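PDB 5K3H: acyl-coenzyme A oxidase acox-1.1, which catalyses the FAD-dependent first step of peroxisomal beta-oxidation, oxidising acyl-CoA to (2E)-enoyl-CoA and passing the electrons to oxygen to give hydrogen peroxide. Local coordinates for residues Asn125-Asp130 and Asn264-His269. Sequence-based numbering, arbitrary orientation.
Sequences NAQASD and NLLMRH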
loop_
_atom_site.group_PDB
_atom_site.type_symbol
_atom_site.label_atom_id
_atom_site.label_comp_id
_atom_site.label_asym_id
_atom_site.label_seq_id
_atom_site.Cartn_x
_atom_site.Cartn_y
_atom_site.Cartn_z
ATOM N N ASN B 125 1.295 -26.117 24.352
ATOM C CA ASN B 125 2.258 -25.902 25.428
ATOM C C ASN B 125 1.648 -25.099 26.568
ATOM O O ASN B 125 1.799 -25.453 27.741
ATOM C CB ASN B 125 3.491 -25.169 24.895
ATOM C CG ASN B 125 4.396 -26.063 24.085
ATOM O OD1 ASN B 125 4.563 -27.246 24.401
ATOM N ND2 ASN B 125 4.981 -25.510 23.016
ATOM N N ALA B 126 0.939 -24.017 26.230
ATOM C CA ALA B 126 0.513 -23.021 27.213
ATOM C C ALA B 126 -0.711 -23.441 28.014
ATOM O O ALA B 126 -0.839 -23.044 29.179
ATOM C CB ALA B 126 0.227 -21.693 26.513
ATOM N N GLN B 127 -1.621 -24.220 27.419
ATOM C CA GLN B 127 -2.946 -24.433 27.988
ATOM C C GLN B 127 -3.302 -25.894 28.231
ATOM O O GLN B 127 -4.154 -26.170 29.085
ATOM C CB GLN B 127 -4.024 -23.818 27.074
ATOM C CG GLN B 127 -3.772 -22.362 26.639
ATOM C CD GLN B 127 -4.553 -21.982 25.371
ATOM O OE1 GLN B 127 -5.251 -22.819 24.787
ATOM N NE2 GLN B 127 -4.432 -20.726 24.942
ATOM N N ALA B 128 -2.707 -26.830 27.496
ATOM C CA ALA B 128 -2.997 -28.240 27.691
ATOM C C ALA B 128 -2.263 -28.753 28.928
ATOM O O ALA B 128 -1.157 -28.297 29.243
ATOM C CB ALA B 128 -2.602 -29.049 26.454
ATOM N N SER B 129 -2.917 -29.646 29.675
ATOM C CA SER B 129 -2.256 -30.276 30.806
ATOM C C SER B 129 -1.142 -31.193 30.311
ATOM O O SER B 129 -1.095 -31.574 29.138
ATOM C CB SER B 129 -3.258 -31.066 31.651
ATOM O OG SER B 129 -3.632 -32.285 31.009
ATOM N N ASP B 130 -0.270 -31.578 31.238
ATOM C CA ASP B 130 0.815 -32.493 30.928
ATOM C C ASP B 130 0.176 -33.730 30.313
ATOM O O ASP B 130 0.547 -34.149 29.217
ATOM C CB ASP B 130 1.589 -32.864 32.192
ATOM C CG ASP B 130 2.772 -31.949 32.441
ATOM O OD1 ASP B 130 3.786 -32.076 31.723
ATOM O OD2 ASP B 130 2.688 -31.102 33.355
ATOM N N ASN B 264 -11.425 -32.623 26.672
ATOM C CA ASN B 264 -10.932 -31.789 25.574
ATOM C C ASN B 264 -10.854 -30.315 25.943
ATOM O O ASN B 264 -10.279 -29.547 25.170
ATOM C CB ASN B 264 -11.785 -31.937 24.313
ATOM C CG ASN B 264 -11.473 -33.200 23.533
ATOM O OD1 ASN B 264 -11.225 -34.252 24.106
ATOM N ND2 ASN B 264 -11.479 -33.094 22.212
ATOM N N LEU B 265 -11.444 -29.902 27.068
ATOM C CA LEU B 265 -11.129 -28.610 27.657
ATOM C C LEU B 265 -9.666 -28.609 28.083
ATOM O O LEU B 265 -9.243 -29.485 28.842
ATOM C CB LEU B 265 -12.030 -28.338 28.867
ATOM C CG LEU B 265 -11.635 -27.171 29.796
ATOM C CD1 LEU B 265 -11.896 -25.817 29.140
ATOM C CD2 LEU B 265 -12.319 -27.233 31.156
ATOM N N LEU B 266 -8.884 -27.652 27.570
ATOM C CA LEU B 266 -7.466 -27.560 27.916
ATOM C C LEU B 266 -7.343 -27.091 29.365
ATOM O O LEU B 266 -7.799 -25.992 29.709
ATOM C CB LEU B 266 -6.749 -26.600 26.965
ATOM C CG LEU B 266 -6.825 -26.965 25.467
ATOM C CD1 LEU B 266 -5.880 -26.122 24.627
ATOM C CD2 LEU B 266 -6.578 -28.462 25.240
ATOM N N MET B 267 -6.738 -27.920 30.221
ATOM C CA MET B 267 -6.915 -27.776 31.665
ATOM C C MET B 267 -5.601 -27.639 32.433
ATOM O O MET B 267 -5.491 -28.087 33.577
ATOM C CB MET B 267 -7.714 -28.956 32.215
ATOM C CG MET B 267 -9.199 -28.856 31.970
ATOM S SD MET B 267 -10.135 -30.186 32.747
ATOM C CE MET B 267 -10.219 -31.382 31.423
ATOM N N ARG B 268 -4.594 -26.977 31.857
ATOM C CA ARG B 268 -3.377 -26.740 32.627
ATOM C C ARG B 268 -3.653 -25.822 33.811
ATOM O O ARG B 268 -3.162 -26.060 34.920
ATOM C CB ARG B 268 -2.281 -26.146 31.736
ATOM C CG ARG B 268 -0.986 -25.782 32.481
ATOM C CD ARG B 268 0.192 -25.615 31.521
ATOM N NE ARG B 268 0.510 -26.912 30.933
ATOM C CZ ARG B 268 1.533 -27.680 31.302
ATOM N NH1 ARG B 268 2.365 -27.279 32.255
ATOM N NH2 ARG B 268 1.713 -28.858 30.721
ATOM N N HIS B 269 -4.484 -24.808 33.609
ATOM C CA HIS B 269 -4.713 -23.773 34.600
ATOM C C HIS B 269 -6.145 -23.700 35.098
ATOM O O HIS B 269 -6.396 -23.048 36.117
ATOM C CB HIS B 269 -4.328 -22.407 34.013
ATOM C CG HIS B 269 -2.896 -22.320 33.592
ATOM N ND1 HIS B 269 -2.515 -21.913 32.330
ATOM C CD2 HIS B 269 -1.751 -22.578 34.267
ATOM C CE1 HIS B 269 -1.197 -21.932 32.243
ATOM N NE2 HIS B 269 -0.709 -22.326 33.407
#
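The carbonyl oxygen of Ala128 is gripped twice by one guanidinium: Arg268 NE meets Ala128 O at 2.7 Å along a nearly straight N-H, and NH2 adds a weak second bond to the same oxygen. The oxygen lies at the guanidinium edge, in its plane, while NE stands somewhat above the carbonyl plane. Arg268 reaches it with CG anti to its backbone N (chi1 176°) and a bend at chi3 (-67°), so that CD lies beside Ala126 O and one guanidinium face is turned to Asn125 O. The backbone of the same residue adds a bond from Arg268 N to Gln127 O at 2.9 Å; two successive carbonyls at the end of helix 114-127 thus serve a single arginine, an example of the rule that carbonyls closing a helix, lacking a helical N-H one turn on, take other donors. Asp130 OD2 forms a long salt bridge with Arg268 NH2 at 3.6 Å, carboxylate and guanidinium planes turned 59° apart. An alanine in place of Arg268 would remove both guanidinium bonds to Ala128 O and the Asp130 salt bridge, and would probably loosen the loop from the helix end. Leu266 packs obliquely against Gln127, its CD1 3.8 Å from Gln127 CB, while Gln127 OE1 is hydrogen-bonded to Thr217 OG1. Gln132 of helix 130-141 spans both segments, accepting from Ser129 N and Met267 N through OE1 and donating to Leu265 O. The arrangement is a helix-to-helix turn, N-capped by Ser129 and docked by the loop after strand 258-261, joining the N-terminal helical region to the beta domain of the acyl-CoA oxidase fold.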